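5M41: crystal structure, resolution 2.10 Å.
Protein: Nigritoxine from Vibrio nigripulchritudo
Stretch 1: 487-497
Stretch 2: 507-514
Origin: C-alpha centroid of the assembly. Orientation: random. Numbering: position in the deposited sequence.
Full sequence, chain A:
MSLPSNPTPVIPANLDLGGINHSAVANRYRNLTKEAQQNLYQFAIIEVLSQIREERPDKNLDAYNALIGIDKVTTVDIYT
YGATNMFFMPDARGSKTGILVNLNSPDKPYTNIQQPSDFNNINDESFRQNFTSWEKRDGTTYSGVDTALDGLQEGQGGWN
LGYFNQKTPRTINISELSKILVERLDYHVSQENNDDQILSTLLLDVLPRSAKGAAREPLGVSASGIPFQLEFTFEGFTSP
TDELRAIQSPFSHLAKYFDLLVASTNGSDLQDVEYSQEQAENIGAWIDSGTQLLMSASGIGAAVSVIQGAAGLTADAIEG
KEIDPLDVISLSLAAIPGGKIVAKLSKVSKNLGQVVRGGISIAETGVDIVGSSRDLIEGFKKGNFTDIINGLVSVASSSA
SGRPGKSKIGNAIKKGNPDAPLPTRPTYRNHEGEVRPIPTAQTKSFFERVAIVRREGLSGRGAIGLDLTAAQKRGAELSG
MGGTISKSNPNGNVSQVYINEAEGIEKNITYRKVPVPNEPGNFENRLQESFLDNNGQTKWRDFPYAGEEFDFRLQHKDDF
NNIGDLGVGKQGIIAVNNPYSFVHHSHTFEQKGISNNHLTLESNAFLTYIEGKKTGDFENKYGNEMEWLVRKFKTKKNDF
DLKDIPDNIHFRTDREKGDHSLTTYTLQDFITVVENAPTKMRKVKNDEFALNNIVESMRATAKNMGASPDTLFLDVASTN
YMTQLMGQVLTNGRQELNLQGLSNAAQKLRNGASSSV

Stretch 1 (487-497) KSNPNGNVSQV
Stretch 2, residues 507-514: KNITYRKV

This contact is a short antiparallel strand pairing that gives way to a looped, turn-containing segment, which is held to the continuing strand by a side-chain amide, waters and a single further backbone hydrogen bond. Lys-507 to Val-514 forms one extended strand, running from phi -128°, psi 142° at Lys-507 through phi -82°, psi 101° at Tyr-511 to phi -116°, psi 155° at Val-514. Against it, the first stretch is strand at Gln-496 and Val-497 and loop over most of the remainder; together the two bury 663 Å².

The ladder is narrow. Gln-496 and Ile-509 are a hydrogen-bonded antiparallel pair with CA atoms 5.0 Å apart: Gln-496 N donates to Ile-509 O at 2.7 Å, and Ile-509 N returns to Gln-496 O at 2.8 Å. Val-497 and Asn-508 follow as the non-hydrogen-bonded pair, CA to CA 4.8 Å, where Val-497 CA approaches Lys-507 O at 3.5 Å in a CA-H...O contact. Side chains alternate: Gln-496 and Ile-509 (chi1 and chi2 both m) share one face, Val-497 (chi1 t) and Asn-508 (m) the other, where Val-497 CG2 lies 3.5 Å from Asn-508 OD1.

Beyond this ladder the register runs Ser-495 to Thr-510, CA to CA 4.6 Å, then Asn-493 to Tyr-511, CA to CA 6.1 Å. The wider spacing admits water 1, which donates to Val-494 O (2.8 Å) and accepts from Tyr-511 N (2.7 Å), bridging backbones that do not bond directly there. Ser-495, chi1 t, is a second water site: its OG is 2.6 Å from water 2, which also bonds Thr-510 OG1 at 2.7 Å, and 2.6 Å from water 3, which donates to Asn-508 OD1 at 2.9 Å. Ser-495 CB packs 3.4 Å from Thr-510 OG1.

Asn-493 (chi1 m, chi2 -33°) points toward the strand and supplies the rung the loop backbone lacks, its ND2 donating to Tyr-511 O at 2.8 Å with a nearly straight angle of 167°. The loop behind it is a type I turn from Asn-489 to Gly-492, closed by Gly-492 N to Asn-489 O at 3.0 Å. Pro-490 (-61/-24) and Asn-491 (-86/-12) occupy its corners; Gly-492 follows at phi 71°, psi 41°, a positive phi that favours glycine. Asn-489 (chi1 t, chi2 10°) clasps the turn with both ends of its amide: OD1 accepts from Asn-493 N at 2.8 Å, and ND2 donates to Asn-493 O at 2.9 Å. That ND2 also lies 3.7 Å from Thr-510 CG2.

Past the turn, backbone bonding resumes once, Lys-513 N donating to Ser-488 O at 2.8 Å. Arg-512 (m, t, p) lays one guanidinium face over Ser-488 CB, 3.1 Å from NH2. Lys-513 passes beside Pro-490, whose CD is 4.0 Å from Lys-513 CB. The rule is economical: one amide braces the turn, another replaces a missing rung, and ordered water fills the widened gap.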

# COMPACT_ATOMS: atom_id res chain seq x y z
N LYS A 487 9.25 -41.81 24.24
CA LYS A 487 7.88 -41.98 24.75
C LYS A 487 6.90 -40.99 24.14
O LYS A 487 5.81 -41.36 23.72
CB LYS A 487 7.85 -41.85 26.28
CG LYS A 487 6.51 -42.24 26.91
CD LYS A 487 6.53 -42.08 28.42
CE LYS A 487 5.29 -42.72 29.04
NZ LYS A 487 5.56 -43.17 30.44
N SER A 488 7.30 -39.72 24.12
CA SER A 488 6.45 -38.61 23.70
C SER A 488 6.65 -38.24 22.23
O SER A 488 6.00 -37.34 21.70
CB SER A 488 6.70 -37.40 24.58
OG SER A 488 5.73 -37.35 25.61
N ASN A 489 7.59 -38.93 21.60
CA ASN A 489 7.81 -38.86 20.18
C ASN A 489 7.87 -40.28 19.64
O ASN A 489 8.88 -40.66 19.05
CB ASN A 489 9.09 -38.09 19.88
CG ASN A 489 9.26 -37.81 18.39
OD1 ASN A 489 8.33 -38.00 17.59
ND2 ASN A 489 10.44 -37.34 18.02
N PRO A 490 6.80 -41.07 19.83
CA PRO A 490 6.90 -42.47 19.40
C PRO A 490 7.15 -42.62 17.90
O PRO A 490 7.68 -43.65 17.48
CB PRO A 490 5.52 -43.06 19.76
CG PRO A 490 4.61 -41.88 19.82
CD PRO A 490 5.46 -40.75 20.35
N ASN A 491 6.78 -41.61 17.11
CA ASN A 491 6.90 -41.77 15.67
C ASN A 491 8.29 -41.40 15.19
O ASN A 491 8.65 -41.67 14.04
CB ASN A 491 5.80 -40.98 14.90
CG ASN A 491 4.40 -41.48 15.19
OD1 ASN A 491 3.43 -40.70 15.22
ND2 ASN A 491 4.27 -42.78 15.42
N GLY A 492 9.07 -40.78 16.08
CA GLY A 492 10.41 -40.34 15.71
C GLY A 492 10.36 -39.15 14.77
O GLY A 492 11.14 -39.07 13.80
N ASN A 493 9.44 -38.22 15.05
CA ASN A 493 9.34 -37.00 14.25
C ASN A 493 10.59 -36.16 14.42
O ASN A 493 11.16 -36.09 15.52
CB ASN A 493 8.05 -36.22 14.57
CG ASN A 493 6.82 -36.88 13.99
OD1 ASN A 493 6.88 -37.49 12.93
ND2 ASN A 493 5.69 -36.77 14.69
N VAL A 494 11.04 -35.58 13.31
CA VAL A 494 12.32 -34.86 13.24
C VAL A 494 12.17 -33.46 13.80
O VAL A 494 11.19 -32.74 13.49
CB VAL A 494 12.84 -34.80 11.79
CG1 VAL A 494 14.14 -34.01 11.70
CG2 VAL A 494 13.03 -36.21 11.23
N SER A 495 13.14 -33.07 14.62
CA SER A 495 13.15 -31.75 15.22
C SER A 495 13.52 -30.68 14.21
O SER A 495 14.30 -30.93 13.28
CB SER A 495 14.10 -31.70 16.41
OG SER A 495 14.00 -30.43 17.06
N GLN A 496 12.99 -29.48 14.41
CA GLN A 496 13.20 -28.41 13.46
C GLN A 496 13.56 -27.09 14.12
O GLN A 496 12.96 -26.68 15.12
CB GLN A 496 11.95 -28.28 12.60
CG GLN A 496 12.23 -27.92 11.17
CD GLN A 496 12.92 -29.01 10.39
OE1 GLN A 496 12.58 -30.18 10.50
NE2 GLN A 496 13.87 -28.63 9.57
N VAL A 497 14.54 -26.39 13.55
CA VAL A 497 14.96 -25.12 14.12
C VAL A 497 14.07 -23.99 13.60
O VAL A 497 14.16 -23.59 12.44
CB VAL A 497 16.46 -24.78 13.88
CG1 VAL A 497 16.77 -23.40 14.42
CG2 VAL A 497 17.37 -25.82 14.54
N LYS A 507 14.13 -21.54 18.22
CA LYS A 507 13.44 -22.56 19.01
C LYS A 507 13.51 -23.90 18.28
O LYS A 507 13.39 -23.95 17.04
CB LYS A 507 11.97 -22.20 19.24
CG LYS A 507 11.72 -20.90 19.99
CD LYS A 507 10.27 -20.84 20.44
CE LYS A 507 9.88 -19.44 20.89
NZ LYS A 507 8.43 -19.41 21.28
N ASN A 508 13.67 -24.97 19.05
CA ASN A 508 13.64 -26.33 18.52
C ASN A 508 12.26 -26.92 18.68
O ASN A 508 11.77 -27.09 19.81
CB ASN A 508 14.67 -27.21 19.23
CG ASN A 508 16.09 -26.78 18.96
OD1 ASN A 508 16.49 -26.56 17.82
ND2 ASN A 508 16.87 -26.64 20.01
N ILE A 509 11.65 -27.26 17.54
CA ILE A 509 10.28 -27.71 17.47
C ILE A 509 10.18 -29.14 17.00
O ILE A 509 10.83 -29.54 16.03
CB ILE A 509 9.46 -26.80 16.50
CG1 ILE A 509 9.72 -25.32 16.82
CG2 ILE A 509 7.98 -27.15 16.54
CD1 ILE A 509 9.32 -24.88 18.22
N THR A 510 9.35 -29.92 17.68
CA THR A 510 9.11 -31.30 17.30
C THR A 510 7.62 -31.50 17.36
O THR A 510 6.96 -30.99 18.28
CB THR A 510 9.79 -32.28 18.29
OG1 THR A 510 11.20 -32.07 18.22
CG2 THR A 510 9.49 -33.76 17.96
N TYR A 511 7.09 -32.24 16.39
CA TYR A 511 5.70 -32.64 16.44
C TYR A 511 5.53 -33.87 17.34
O TYR A 511 5.77 -35.01 16.91
CB TYR A 511 5.18 -32.93 15.03
CG TYR A 511 3.80 -32.44 14.75
CD1 TYR A 511 3.42 -32.12 13.44
CD2 TYR A 511 2.86 -32.27 15.77
CE1 TYR A 511 2.15 -31.65 13.15
CE2 TYR A 511 1.58 -31.79 15.49
CZ TYR A 511 1.24 -31.49 14.16
OH TYR A 511 0.00 -31.02 13.83
N ARG A 512 5.08 -33.65 18.57
CA ARG A 512 5.09 -34.69 19.60
C ARG A 512 3.70 -35.20 19.94
O ARG A 512 2.71 -34.48 19.76
CB ARG A 512 5.70 -34.15 20.87
CG ARG A 512 7.17 -33.82 20.77
CD ARG A 512 7.54 -32.99 21.98
NE ARG A 512 7.91 -33.81 23.13
CZ ARG A 512 7.28 -33.83 24.30
NH1 ARG A 512 6.20 -33.10 24.54
NH2 ARG A 512 7.76 -34.61 25.26
N LYS A 513 3.62 -36.43 20.48
CA LYS A 513 2.33 -36.99 20.85
C LYS A 513 2.13 -36.89 22.36
O LYS A 513 2.81 -37.59 23.13
CB LYS A 513 2.17 -38.44 20.34
CG LYS A 513 0.73 -38.76 19.94
CD LYS A 513 0.59 -40.10 19.23
CE LYS A 513 0.94 -40.03 17.75
NZ LYS A 513 -0.24 -39.74 16.89
N VAL A 514 1.22 -36.02 22.76
CA VAL A 514 1.02 -35.71 24.17
C VAL A 514 -0.37 -36.10 24.68
O VAL A 514 -1.31 -36.19 23.90
CB VAL A 514 1.27 -34.22 24.49
CG1 VAL A 514 2.71 -33.85 24.17
CG2 VAL A 514 0.27 -33.31 23.78
O HOH W 1 8.47 -32.79 14.19
O HOH W 2 12.57 -30.00 19.17
O HOH W 3 15.62 -28.63 16.00